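Local coordinates for NANS (YJHS), A 9-O-acetyl N-acetylneuraminic acid esterase (Escherichia coli O157:H7 EDL933, PDB 3PT5), which probably hydrolyses the 9-O-acetyl group of 9-O-acetyl-N-acetylneuraminate, an alternative sialic acid of mammalian mucosa that the bacterium can then use for growth, at residues Y35-P40 with E302-A307; Q84-Y89 with Y101-Q106; R170-L175 with R216-Y221; Y20-T25 with K182-C187. All coordinates share one frame; numbering follows the deposited sequence. Where two conformers were deposited one is given.

Contact 1 (Y35-P40 with E302-A307)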
loop_
_atom_site.group_PDB
_atom_site.type_symbol
_atom_site.label_atom_id
_atom_site.label_comp_id
_atom_site.label_asym_id
_atom_site.label_seq_id
_atom_site.Cartn_x
_atom_site.Cartn_y
_atom_site.Cartn_z
ATOM N N TYR A 35 -5.491 -5.763 3.240
ATOM C CA TYR A 35 -6.325 -6.095 4.380
ATOM C C TYR A 35 -7.803 -6.169 4.012
ATOM O O TYR A 35 -8.625 -6.350 4.864
ATOM C CB TYR A 35 -6.075 -5.145 5.535
ATOM C CG TYR A 35 -4.974 -5.629 6.472
ATOM C CD1 TYR A 35 -3.632 -5.565 6.082
ATOM C CD2 TYR A 35 -5.269 -6.171 7.731
ATOM C CE1 TYR A 35 -2.629 -5.961 6.927
ATOM C CE2 TYR A 35 -4.255 -6.584 8.586
ATOM C CZ TYR A 35 -2.936 -6.483 8.166
ATOM O OH TYR A 35 -1.936 -6.902 9.055
ATOM N N GLY A 36 -8.131 -6.086 2.719
ATOM C CA GLY A 36 -9.504 -6.376 2.286
ATOM C C GLY A 36 -9.829 -7.847 2.448
ATOM O O GLY A 36 -9.096 -8.707 1.934
ATOM N N GLU A 37 -10.921 -8.143 3.161
ATOM C CA GLU A 37 -11.277 -9.549 3.466
ATOM C C GLU A 37 -12.237 -10.207 2.476
ATOM O O GLU A 37 -12.410 -11.435 2.515
ATOM C CB GLU A 37 -11.805 -9.674 4.899
ATOM C CG GLU A 37 -10.717 -9.592 5.933
ATOM C CD GLU A 37 -11.259 -9.536 7.350
ATOM O OE1 GLU A 37 -12.509 -9.506 7.576
ATOM O OE2 GLU A 37 -10.426 -9.549 8.258
ATOM N N GLY A 38 -12.885 -9.425 1.604
ATOM C CA GLY A 38 -13.724 -9.996 0.584
ATOM C C GLY A 38 -12.897 -10.707 -0.488
ATOM O O GLY A 38 -11.733 -10.375 -0.726
ATOM N N LEU A 39 -13.552 -11.657 -1.147
ATOM C CA LEU A 39 -12.923 -12.564 -2.110
ATOM C C LEU A 39 -12.180 -11.846 -3.256
ATOM O O LEU A 39 -12.714 -10.914 -3.832
ATOM C CB LEU A 39 -14.028 -13.447 -2.701
ATOM C CG LEU A 39 -13.594 -14.698 -3.472
ATOM C CD1 LEU A 39 -12.809 -15.684 -2.569
ATOM C CD2 LEU A 39 -14.832 -15.348 -4.042
ATOM N N PRO A 40 -10.934 -12.283 -3.579
ATOM C CA PRO A 40 -10.264 -11.766 -4.783
ATOM C C PRO A 40 -11.010 -12.169 -6.045
ATOM O O PRO A 40 -11.674 -13.208 -6.065
ATOM C CB PRO A 40 -8.894 -12.479 -4.763
ATOM C CG PRO A 40 -8.737 -12.979 -3.314
ATOM C CD PRO A 40 -10.138 -13.341 -2.937
ATOM N N GLU A 302 -11.140 -17.806 12.896
ATOM C CA GLU A 302 -10.168 -18.763 12.353
ATOM C C GLU A 302 -9.553 -18.361 11.003
ATOM O O GLU A 302 -8.584 -18.972 10.556
ATOM C CB GLU A 302 -10.827 -20.131 12.219
ATOM C CG GLU A 302 -11.982 -20.104 11.213
ATOM C CD GLU A 302 -12.929 -21.252 11.371
ATOM O OE1 GLU A 302 -12.464 -22.418 11.287
ATOM O OE2 GLU A 302 -14.134 -20.973 11.565
ATOM N N ASN A 303 -10.131 -17.350 10.344
ATOM C CA ASN A 303 -9.630 -16.939 9.033
ATOM C C ASN A 303 -9.617 -15.421 8.755
ATOM O O ASN A 303 -9.167 -15.005 7.680
ATOM C CB ASN A 303 -10.358 -17.706 7.918
ATOM C CG ASN A 303 -11.814 -17.496 7.958
ATOM O OD1 ASN A 303 -12.284 -16.353 7.927
ATOM N ND2 ASN A 303 -12.565 -18.584 8.055
ATOM N N TRP A 304 -10.047 -14.598 9.703
ATOM C CA TRP A 304 -10.047 -13.146 9.425
ATOM C C TRP A 304 -8.735 -12.514 9.880
ATOM O O TRP A 304 -7.904 -13.197 10.474
ATOM C CB TRP A 304 -11.276 -12.449 10.011
ATOM C CG TRP A 304 -11.424 -12.411 11.512
ATOM C CD1 TRP A 304 -10.433 -12.354 12.455
ATOM C CD2 TRP A 304 -12.652 -12.316 12.222
ATOM N NE1 TRP A 304 -10.987 -12.247 13.716
ATOM C CE2 TRP A 304 -12.346 -12.230 13.597
ATOM C CE3 TRP A 304 -13.997 -12.301 11.832
ATOM C CZ2 TRP A 304 -13.336 -12.120 14.576
ATOM C CZ3 TRP A 304 -14.972 -12.223 12.813
ATOM C CH2 TRP A 304 -14.635 -12.150 14.158
ATOM N N THR A 305 -8.549 -11.226 9.600
ATOM C CA THR A 305 -7.325 -10.559 9.961
ATOM C C THR A 305 -7.456 -10.213 11.441
ATOM O O THR A 305 -6.969 -10.966 12.302
ATOM C CB THR A 305 -7.035 -9.338 9.049
ATOM O OG1 THR A 305 -8.153 -8.445 9.066
ATOM C CG2 THR A 305 -6.760 -9.818 7.626
ATOM N N THR A 306 -8.221 -9.169 11.717
ATOM C CA THR A 306 -8.302 -8.552 13.020
ATOM C C THR A 306 -9.751 -8.690 13.539
ATOM O O THR A 306 -10.705 -8.603 12.750
ATOM C CB THR A 306 -7.850 -7.075 12.852
ATOM O OG1 THR A 306 -6.407 -7.010 12.744
ATOM C CG2 THR A 306 -8.358 -6.197 13.968
ATOM N N ALA A 307 -9.931 -8.928 14.844
ATOM C CA ALA A 307 -11.269 -8.991 15.408
ATOM C C ALA A 307 -12.090 -7.711 15.188
ATOM O O ALA A 307 -13.302 -7.777 14.985
ATOM C CB ALA A 307 -11.215 -9.381 16.895
HETATM O O HOH W 1 -11.577 -8.155 10.295
#
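Glu37 OE2 is held by three donors: the hydroxyl of Thr305, the backbone N-H of Thr305 and a water. Thr305 OG1 lies 2.7 Å from Glu37 OE2. Thr305 N gives a nearly straight bond to the same oxygen (2.9 Å from Thr305 N to Glu37 OE2, 171° at the hydrogen), and both protein donors arrive from above the carboxylate plane. OG1 stands in the crowded position between backbone N and carbonyl carbon (chi1 55°), which brings it beside its own N-H so that both can point at one oxygen. Water 1 donates to Glu37 OE2 and to Thr306 O, 2.6 Å from the latter, and so extends the grip one residue further. Glutamate suits the site because its chain, extended beyond CG, reaches from the loop after strand 20-28 to the loop that precedes helix 315-335 in this SGNH hydrolase. Glu37 OE2 also touches Trp304 CB at 3.5 Å, while the Tyr35 ring packs obliquely on Thr305, Tyr35 CD2 to Thr305 CB 3.9 Å. The hydroxyl of Tyr35 turns to Gln84. The other oxygen, Glu37 OE1, forms a salt bridge with Arg309. With three donors on one oxygen and an arginine on the other, this buried carboxylate is probably ionised.

Contact 2 (Q84-Y89 with Y101-Q106)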
loop_
_atom_site.group_PDB
_atom_site.type_symbol
_atom_site.label_atom_id
_atom_site.label_comp_id
_atom_site.label_asym_id
_atom_site.label_seq_id
_atom_site.Cartn_x
_atom_site.Cartn_y
_atom_site.Cartn_z
ATOM N N GLN A 84 4.786 -7.520 5.506
ATOM C CA GLN A 84 3.898 -8.544 6.031
ATOM C C GLN A 84 3.225 -9.355 4.929
ATOM O O GLN A 84 2.582 -8.797 4.029
ATOM C CB GLN A 84 2.837 -7.917 6.910
ATOM C CG GLN A 84 2.025 -8.943 7.653
ATOM C CD GLN A 84 0.875 -8.321 8.379
ATOM O OE1 GLN A 84 0.566 -7.132 8.172
ATOM N NE2 GLN A 84 0.197 -9.112 9.202
ATOM N N ASP A 85 3.348 -10.677 5.012
ATOM C CA ASP A 85 2.835 -11.578 3.984
ATOM C C ASP A 85 1.404 -12.006 4.292
ATOM O O ASP A 85 1.165 -12.745 5.262
ATOM C CB ASP A 85 3.773 -12.808 3.910
ATOM C CG ASP A 85 3.408 -13.790 2.804
ATOM O OD1 ASP A 85 2.305 -13.712 2.215
ATOM O OD2 ASP A 85 4.249 -14.696 2.540
ATOM N N MET A 86 0.447 -11.504 3.498
ATOM C CA MET A 86 -0.973 -11.800 3.720
ATOM C C MET A 86 -1.514 -12.889 2.792
ATOM O O MET A 86 -2.712 -13.171 2.800
ATOM C CB MET A 86 -1.822 -10.520 3.532
ATOM C CG MET A 86 -1.426 -9.321 4.412
ATOM S SD MET A 86 -1.479 -9.658 6.180
ATOM C CE MET A 86 -3.254 -9.624 6.420
ATOM N N GLN A 87 -0.644 -13.503 1.990
ATOM C CA GLN A 87 -1.085 -14.331 0.875
ATOM C C GLN A 87 -1.762 -15.628 1.276
ATOM O O GLN A 87 -2.451 -16.224 0.459
ATOM C CB GLN A 87 0.067 -14.599 -0.093
ATOM C CG GLN A 87 0.705 -13.345 -0.692
ATOM C CD GLN A 87 1.652 -13.723 -1.767
ATOM O OE1 GLN A 87 2.354 -14.740 -1.650
ATOM N NE2 GLN A 87 1.732 -12.906 -2.814
ATOM N N SER A 88 -1.577 -16.042 2.530
ATOM C CA SER A 88 -2.253 -17.223 3.084
ATOM C C SER A 88 -3.525 -16.931 3.911
ATOM O O SER A 88 -4.164 -17.850 4.422
ATOM C CB SER A 88 -1.265 -18.099 3.879
ATOM O OG SER A 88 -0.235 -18.602 3.027
ATOM N N TYR A 89 -3.918 -15.659 4.008
ATOM C CA TYR A 89 -5.159 -15.338 4.686
ATOM C C TYR A 89 -6.339 -15.544 3.736
ATOM O O TYR A 89 -7.021 -14.573 3.388
ATOM C CB TYR A 89 -5.137 -13.891 5.162
ATOM C CG TYR A 89 -4.324 -13.663 6.406
ATOM C CD1 TYR A 89 -2.946 -13.507 6.334
ATOM C CD2 TYR A 89 -4.943 -13.572 7.651
ATOM C CE1 TYR A 89 -2.179 -13.252 7.481
ATOM C CE2 TYR A 89 -4.193 -13.311 8.802
ATOM C CZ TYR A 89 -2.811 -13.185 8.709
ATOM O OH TYR A 89 -2.054 -12.939 9.847
ATOM N N TYR A 101 -5.902 -16.417 -3.701
ATOM C CA TYR A 101 -5.247 -16.509 -2.397
ATOM C C TYR A 101 -5.352 -15.210 -1.613
ATOM O O TYR A 101 -5.334 -14.132 -2.182
ATOM C CB TYR A 101 -3.764 -16.851 -2.576
ATOM C CG TYR A 101 -3.040 -16.003 -3.627
ATOM C CD1 TYR A 101 -2.405 -14.805 -3.280
ATOM C CD2 TYR A 101 -2.989 -16.402 -4.944
ATOM C CE1 TYR A 101 -1.768 -14.028 -4.220
ATOM C CE2 TYR A 101 -2.357 -15.631 -5.912
ATOM C CZ TYR A 101 -1.744 -14.439 -5.542
ATOM O OH TYR A 101 -1.107 -13.675 -6.475
ATOM N N GLY A 102 -5.441 -15.310 -0.296
ATOM C CA GLY A 102 -5.182 -14.149 0.538
ATOM C C GLY A 102 -6.232 -13.058 0.555
ATOM O O GLY A 102 -7.395 -13.250 0.197
ATOM N N THR A 103 -5.786 -11.902 1.027
ATOM C CA THR A 103 -6.616 -10.716 1.129
ATOM C C THR A 103 -6.345 -9.790 -0.059
ATOM O O THR A 103 -5.514 -10.088 -0.906
ATOM C CB THR A 103 -6.239 -9.971 2.410
ATOM O OG1 THR A 103 -4.810 -9.998 2.532
ATOM C CG2 THR A 103 -6.913 -10.647 3.592
ATOM N N VAL A 104 -7.077 -8.677 -0.132
ATOM C CA VAL A 104 -6.991 -7.795 -1.298
ATOM C C VAL A 104 -6.457 -6.423 -0.902
ATOM O O VAL A 104 -6.943 -5.834 0.062
ATOM C CB VAL A 104 -8.375 -7.629 -1.938
ATOM C CG1 VAL A 104 -8.360 -6.655 -3.105
ATOM C CG2 VAL A 104 -8.877 -9.009 -2.431
ATOM N N GLY A 105 -5.480 -5.929 -1.664
ATOM C CA GLY A 105 -4.906 -4.586 -1.506
ATOM C C GLY A 105 -5.115 -3.772 -2.769
ATOM O O GLY A 105 -5.211 -4.354 -3.856
ATOM N N GLN A 106 -5.105 -2.442 -2.640
ATOM C CA GLN A 106 -5.390 -1.530 -3.746
ATOM C C GLN A 106 -4.232 -1.246 -4.691
ATOM O O GLN A 106 -4.445 -0.537 -5.667
ATOM C CB GLN A 106 -5.902 -0.168 -3.233
ATOM C CG GLN A 106 -4.894 0.617 -2.352
ATOM C CD GLN A 106 -5.062 0.330 -0.854
ATOM O OE1 GLN A 106 -5.572 -0.731 -0.478
ATOM N NE2 GLN A 106 -4.640 1.268 -0.002
#
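Met86 sends a doubly bent side chain from the first residue of a type I turn, Met86 to Tyr89, which Tyr89 N closes by bonding to Met86 O. Met86 CB rests 3.2 Å from Thr103 OG1, a hydroxyl that is hydrogen-bonded to Ala34 O. Met86 CG is 3.9 Å from the same Thr103 OG1. Beyond it the bends at chi2 (-58°) and chi3 (-75°) curl the thioether back, so that Met86 CE ends 3.8 Å above the plane of the Tyr89 ring, toward its rim; the flexible, apolar methionine can fold over the turn in this way. Ahead of the turn, Asp85 OD1 accepts from Gln87 N (3.0 Å) in an Asx turn, a role for which the short aspartate is well fitted. Gln87 and Tyr101 run side by side in the same direction, Gln87 NE2 3.9 Å from Tyr101 CE1, their amide and ring planes 65° apart. Their polar tips bind Cys79 O and Thr77 OG1. Gly102 lies close against the backbone of the turn, its CA 3.5 Å from Met86 O; a CB here would strike Met86 O and Gln87 CA, and the positive phi also favours glycine. Both segments belong to the long connection from strand 73-75 to helix 107-114, and the later part of 101-106 leans on helix 315-335, Val104 touching Ser315 and Arg319 and Gln106 touching Ile322.

Contact 3 (R170-L175 with R216-Y221)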
loop_
_atom_site.group_PDB
_atom_site.type_symbol
_atom_site.label_atom_id
_atom_site.label_comp_id
_atom_site.label_asym_id
_atom_site.label_seq_id
_atom_site.Cartn_x
_atom_site.Cartn_y
_atom_site.Cartn_z
ATOM N N ARG A 170 14.522 -0.366 -1.446
ATOM C CA ARG A 170 13.683 -0.892 -2.522
ATOM C C ARG A 170 13.319 0.170 -3.564
ATOM O O ARG A 170 13.261 -0.133 -4.739
ATOM C CB ARG A 170 12.418 -1.541 -1.958
ATOM C CG ARG A 170 12.700 -2.897 -1.438
ATOM C CD ARG A 170 11.625 -3.406 -0.556
ATOM N NE ARG A 170 10.363 -3.798 -1.177
ATOM C CZ ARG A 170 10.151 -4.890 -1.901
ATOM N NH1 ARG A 170 11.158 -5.673 -2.313
ATOM N NH2 ARG A 170 8.925 -5.169 -2.269
ATOM N N THR A 171 13.065 1.399 -3.123
ATOM C CA THR A 171 12.785 2.484 -4.067
ATOM C C THR A 171 14.001 2.751 -4.952
ATOM O O THR A 171 13.868 2.897 -6.184
ATOM C CB THR A 171 12.339 3.761 -3.338
ATOM O OG1 THR A 171 11.127 3.477 -2.638
ATOM C CG2 THR A 171 12.077 4.918 -4.325
ATOM N N ARG A 172 15.180 2.779 -4.327
ATOM C CA ARG A 172 16.420 2.992 -5.081
ATOM C C ARG A 172 16.619 1.865 -6.071
ATOM O O ARG A 172 16.963 2.122 -7.212
ATOM C CB ARG A 172 17.616 3.008 -4.146
ATOM C CG ARG A 172 17.884 4.302 -3.469
ATOM C CD ARG A 172 19.042 4.085 -2.500
ATOM N NE ARG A 172 19.562 5.340 -1.974
ATOM C CZ ARG A 172 20.144 5.481 -0.786
ATOM N NH1 ARG A 172 20.284 4.436 0.029
ATOM N NH2 ARG A 172 20.592 6.678 -0.416
ATOM N N ALA A 173 16.382 0.621 -5.639
ATOM C CA ALA A 173 16.587 -0.563 -6.471
ATOM C C ALA A 173 15.706 -0.486 -7.699
ATOM O O ALA A 173 16.111 -0.877 -8.796
ATOM C CB ALA A 173 16.284 -1.855 -5.690
ATOM N N ALA A 174 14.487 0.019 -7.506
ATOM C CA ALA A 174 13.549 0.122 -8.610
ATOM C C ALA A 174 14.040 1.115 -9.663
ATOM O O ALA A 174 13.867 0.885 -10.870
ATOM C CB ALA A 174 12.168 0.515 -8.094
ATOM N N LEU A 175 14.640 2.205 -9.204
ATOM C CA LEU A 175 15.162 3.255 -10.101
ATOM C C LEU A 175 16.464 2.835 -10.774
ATOM O O LEU A 175 16.654 3.056 -11.978
ATOM C CB LEU A 175 15.292 4.598 -9.372
ATOM C CG LEU A 175 13.952 5.145 -8.816
ATOM C CD1 LEU A 175 14.152 6.423 -7.993
ATOM C CD2 LEU A 175 12.915 5.364 -9.924
ATOM N N ARG A 216 16.481 13.256 0.990
ATOM C CA ARG A 216 17.939 13.360 0.983
ATOM C C ARG A 216 18.524 12.103 0.339
ATOM O O ARG A 216 19.352 12.196 -0.574
ATOM C CB ARG A 216 18.509 13.558 2.400
ATOM C CG ARG A 216 18.213 14.940 3.005
ATOM C CD ARG A 216 19.026 15.215 4.272
ATOM N NE ARG A 216 18.638 14.348 5.389
ATOM C CZ ARG A 216 17.682 14.624 6.274
ATOM N NH1 ARG A 216 16.994 15.757 6.199
ATOM N NH2 ARG A 216 17.422 13.764 7.248
ATOM N N ASP A 217 18.036 10.933 0.764
ATOM C CA ASP A 217 18.570 9.648 0.310
ATOM C C ASP A 217 18.289 9.286 -1.162
ATOM O O ASP A 217 18.990 8.440 -1.736
ATOM C CB ASP A 217 18.097 8.511 1.236
ATOM C CG ASP A 217 18.759 8.552 2.611
ATOM O OD1 ASP A 217 19.776 9.251 2.781
ATOM O OD2 ASP A 217 18.265 7.882 3.536
ATOM N N LEU A 218 17.288 9.923 -1.769
ATOM C CA LEU A 218 16.902 9.635 -3.151
ATOM C C LEU A 218 17.297 10.754 -4.117
ATOM O O LEU A 218 17.278 10.559 -5.334
ATOM C CB LEU A 218 15.386 9.374 -3.249
ATOM C CG LEU A 218 14.878 7.962 -2.945
ATOM C CD1 LEU A 218 15.435 6.992 -3.973
ATOM C CD2 LEU A 218 15.228 7.503 -1.525
ATOM N N LYS A 219 17.694 11.899 -3.562
ATOM C CA LYS A 219 17.958 13.120 -4.329
ATOM C C LYS A 219 18.898 12.934 -5.529
ATOM O O LYS A 219 18.690 13.535 -6.591
ATOM C CB LYS A 219 18.519 14.199 -3.408
ATOM C CG LYS A 219 18.410 15.621 -3.953
ATOM C CD LYS A 219 19.116 16.599 -3.041
ATOM C CE LYS A 219 18.655 18.034 -3.290
ATOM N NZ LYS A 219 17.400 18.348 -2.547
ATOM N N GLN A 220 19.916 12.096 -5.347
ATOM C CA GLN A 220 20.928 11.841 -6.373
ATOM C C GLN A 220 20.379 11.156 -7.629
ATOM O O GLN A 220 21.068 11.088 -8.659
ATOM C CB GLN A 220 22.073 11.019 -5.787
ATOM C CG GLN A 220 21.694 9.611 -5.370
ATOM C CD GLN A 220 22.904 8.797 -4.957
ATOM O OE1 GLN A 220 23.991 9.344 -4.742
ATOM N NE2 GLN A 220 22.727 7.483 -4.847
ATOM N N TYR A 221 19.154 10.641 -7.534
ATOM C CA TYR A 221 18.471 10.026 -8.678
ATOM C C TYR A 221 17.571 11.051 -9.355
ATOM O O TYR A 221 16.607 10.681 -10.037
ATOM C CB TYR A 221 17.649 8.803 -8.250
ATOM C CG TYR A 221 18.462 7.707 -7.608
ATOM C CD1 TYR A 221 19.031 6.692 -8.373
ATOM C CD2 TYR A 221 18.663 7.685 -6.231
ATOM C CE1 TYR A 221 19.791 5.683 -7.782
ATOM C CE2 TYR A 221 19.424 6.690 -5.636
ATOM C CZ TYR A 221 19.978 5.689 -6.408
ATOM O OH TYR A 221 20.724 4.696 -5.801
#
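CG of Arg172 stands anti to the carbonyl carbon (chi1 -83°), and chi2 and chi3 near 180° then stretch the chain straight across to the neighbouring helix. Here helix 162-176 and the end of helix 203-218 pack together beside the sheet of this SGNH hydrolase; strand 182-189 lies between them in sequence. Leu218 and Tyr221, both with CG beside the backbone N, project from 216-221 toward helix 162-176. Leu218 CD1 is the shared apolar contact point, meeting Thr171 CG2 at 4.0 Å and Arg172 CG at 3.7 Å, and Leu175 CD1 more loosely. Tyr221 crosses Arg172 at about a right angle, Tyr221 CE2 to Arg172 CG 3.6 Å, while Leu175 CD1 packs on Tyr221 CB. Arginine suits the border of the contact because its methylenes lie against the ring while its charged end reaches past it. Asp217 OD2 is bonded to Tyr164 OH, and Asp217 OD1, 4.2 Å from Arg172 NH2 and so short of a salt bridge, probably adds some electrostatic attraction. The guanidinium takes the backbone instead: Arg172 NH2 donates to Asp217 O over 2.7 Å, on a lone pair in the carbonyl plane, and Arg172 NE adds a weak bond to the same oxygen, 3.2 Å long.

Contact 4 (Y20-T25 with K182-C187)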
loop_
_atom_site.group_PDB
_atom_site.type_symbol
_atom_site.label_atom_id
_atom_site.label_comp_id
_atom_site.label_asym_id
_atom_site.label_seq_id
_atom_site.Cartn_x
_atom_site.Cartn_y
_atom_site.Cartn_z
ATOM N N TYR A 20 10.700 0.469 -20.096
ATOM C CA TYR A 20 10.997 1.074 -18.794
ATOM C C TYR A 20 9.688 1.172 -18.021
ATOM O O TYR A 20 8.626 0.842 -18.538
ATOM C CB TYR A 20 11.652 2.480 -18.933
ATOM C CG TYR A 20 10.709 3.523 -19.489
ATOM C CD1 TYR A 20 9.985 4.366 -18.634
ATOM C CD2 TYR A 20 10.502 3.654 -20.875
ATOM C CE1 TYR A 20 9.058 5.293 -19.136
ATOM C CE2 TYR A 20 9.603 4.581 -21.375
ATOM C CZ TYR A 20 8.882 5.399 -20.495
ATOM O OH TYR A 20 7.989 6.324 -20.997
ATOM N N TYR A 21 9.791 1.613 -16.768
ATOM C CA TYR A 21 8.651 1.623 -15.829
ATOM C C TYR A 21 8.462 2.984 -15.183
ATOM O O TYR A 21 9.420 3.695 -14.908
ATOM C CB TYR A 21 8.824 0.587 -14.705
ATOM C CG TYR A 21 8.766 -0.852 -15.216
ATOM C CD1 TYR A 21 7.553 -1.502 -15.290
ATOM C CD2 TYR A 21 9.924 -1.533 -15.623
ATOM C CE1 TYR A 21 7.452 -2.786 -15.761
ATOM C CE2 TYR A 21 9.834 -2.859 -16.103
ATOM C CZ TYR A 21 8.578 -3.460 -16.166
ATOM O OH TYR A 21 8.367 -4.739 -16.634
ATOM N N TYR A 22 7.197 3.317 -14.950
ATOM C CA TYR A 22 6.821 4.396 -14.046
ATOM C C TYR A 22 6.708 3.708 -12.693
ATOM O O TYR A 22 5.992 2.740 -12.561
ATOM C CB TYR A 22 5.462 4.962 -14.421
ATOM C CG TYR A 22 5.432 5.900 -15.608
ATOM C CD1 TYR A 22 4.868 7.168 -15.489
ATOM C CD2 TYR A 22 5.919 5.521 -16.845
ATOM C CE1 TYR A 22 4.803 8.039 -16.574
ATOM C CE2 TYR A 22 5.865 6.398 -17.942
ATOM C CZ TYR A 22 5.310 7.661 -17.786
ATOM O OH TYR A 22 5.249 8.543 -18.858
ATOM N N VAL A 23 7.438 4.223 -11.722
ATOM C CA VAL A 23 7.647 3.578 -10.426
ATOM C C VAL A 23 6.793 4.297 -9.375
ATOM O O VAL A 23 6.792 5.525 -9.298
ATOM C CB VAL A 23 9.146 3.575 -10.018
ATOM C CG1 VAL A 23 9.317 3.105 -8.583
ATOM C CG2 VAL A 23 9.996 2.704 -10.970
ATOM N N LEU A 24 6.029 3.518 -8.600
ATOM C CA LEU A 24 5.244 4.072 -7.496
ATOM C C LEU A 24 5.533 3.219 -6.266
ATOM O O LEU A 24 5.388 2.012 -6.321
ATOM C CB LEU A 24 3.754 4.043 -7.844
ATOM C CG LEU A 24 2.753 4.727 -6.919
ATOM C CD1 LEU A 24 2.864 6.274 -7.031
ATOM C CD2 LEU A 24 1.347 4.260 -7.262
ATOM N N THR A 25 5.993 3.853 -5.183
ATOM C CA THR A 25 6.222 3.154 -3.916
ATOM C C THR A 25 4.937 3.200 -3.091
ATOM O O THR A 25 4.267 4.193 -3.069
ATOM C CB THR A 25 7.371 3.808 -3.142
ATOM O OG1 THR A 25 8.579 3.603 -3.893
ATOM C CG2 THR A 25 7.553 3.174 -1.760
ATOM N N LYS A 182 10.956 6.131 -14.242
ATOM C CA LYS A 182 10.535 7.444 -13.761
ATOM C C LYS A 182 9.745 7.279 -12.462
ATOM O O LYS A 182 8.882 6.430 -12.401
ATOM C CB LYS A 182 9.654 8.125 -14.804
ATOM C CG LYS A 182 10.392 8.492 -16.127
ATOM C CD LYS A 182 11.609 9.389 -15.925
ATOM C CE LYS A 182 12.233 9.782 -17.287
ATOM N NZ LYS A 182 13.477 10.571 -17.089
ATOM N N PHE A 183 10.047 8.082 -11.442
ATOM C CA PHE A 183 9.404 7.948 -10.114
ATOM C C PHE A 183 8.155 8.824 -10.022
ATOM O O PHE A 183 8.233 10.048 -10.168
ATOM C CB PHE A 183 10.399 8.330 -9.009
ATOM C CG PHE A 183 9.967 7.953 -7.603
ATOM C CD1 PHE A 183 9.553 6.651 -7.273
ATOM C CD2 PHE A 183 9.987 8.919 -6.602
ATOM C CE1 PHE A 183 9.181 6.331 -5.968
ATOM C CE2 PHE A 183 9.607 8.608 -5.291
ATOM C CZ PHE A 183 9.194 7.322 -4.977
ATOM N N LEU A 184 7.026 8.212 -9.686
ATOM C CA LEU A 184 5.769 8.951 -9.606
ATOM C C LEU A 184 5.487 9.451 -8.192
ATOM O O LEU A 184 4.619 10.307 -7.998
ATOM C CB LEU A 184 4.595 8.090 -10.062
ATOM C CG LEU A 184 4.444 7.709 -11.541
ATOM C CD1 LEU A 184 3.347 6.659 -11.688
ATOM C CD2 LEU A 184 4.159 8.954 -12.418
ATOM N N GLY A 185 6.162 8.859 -7.202
ATOM C CA GLY A 185 5.953 9.261 -5.807
ATOM C C GLY A 185 5.630 8.090 -4.906
ATOM O O GLY A 185 5.814 6.940 -5.288
ATOM N N VAL A 186 5.226 8.422 -3.671
ATOM C CA VAL A 186 4.938 7.444 -2.626
ATOM C C VAL A 186 3.457 7.534 -2.286
ATOM O O VAL A 186 2.944 8.614 -2.044
ATOM C CB VAL A 186 5.765 7.731 -1.345
ATOM C CG1 VAL A 186 5.419 6.765 -0.202
ATOM C CG2 VAL A 186 7.281 7.701 -1.637
ATOM N N CYS A 187 2.783 6.394 -2.281
ATOM C CA CYS A 187 1.446 6.273 -1.706
ATOM C C CYS A 187 1.640 5.758 -0.293
ATOM O O CYS A 187 2.053 4.631 -0.083
ATOM C CB CYS A 187 0.576 5.296 -2.518
ATOM S SG CYS A 187 0.293 5.914 -4.194
#
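Leu184 is the main bump on one face of this strand pair. It packs against Tyr22, where Leu184 CD2 meets the edge of the ring 3.6 Å from Tyr22 CD1. The other methyl of Leu184 touches Tyr22 CB. Leu184 CB also rests on Leu24 CD1. Leu24, with CG anti to the backbone N (chi1 -172°), swings its two methyls toward strand 182-187, where Leu24 CD2 lies 3.6 Å from Cys187 SG and Leu24 CD1 3.5 Å from Gly185 O; a branched leucine fills this hollow with both tips. Helix 315-335 covers this side, Ile330 reaching both Leu24 and Cys187. The two strands are neighbours in the middle of the mixed, mainly parallel sheet of the SGNH hydrolase fold, and they run in parallel at 24°. Bonds alternate from one strand to the other, Val23 N to Lys182 O and Leu184 N to Val23 O each 2.7 Å. A beta bulge then interrupts them, Leu184 and Gly185 together standing opposite Leu24. Gly185 takes up a phi of 127° that a side chain would hardly tolerate, and Thr25 N still finds Gly185 O. On the other face the Phe183 ring curls back over the bulge with Gly185 N 3.7 Å above its centre, while its edge takes Val23 CG1 and, 3.5 Å from Phe183 CE1, Thr25 OG1. That hydroxyl is hydrogen-bonded to Thr171 on helix 162-176, and from the same helix Leu175 packs on Phe183.

Overall arrangement
From the N terminus, strand segment 20-25 opens contact 4 and the loop 35-40 opens contact 1. Contact 2 then opens and closes within 84-106, nested inside the loops of both. Segment 170-175 starts contact 3 before 182-187 closes contact 4, so those two cross; 216-221 completes contact 3. Last comes 302-307, closing contact 1, whose loop therefore encloses contact 3 and crosses contact 4. In space there are two groups. Contacts 1 and 2 touch, with Gly36 O bonded to Val104 N, and join loops on one side of the chain's centre. Contacts 3 and 4 meet on the other side, their centres about 11 Å apart, tying helix 162-176 to the central sheet.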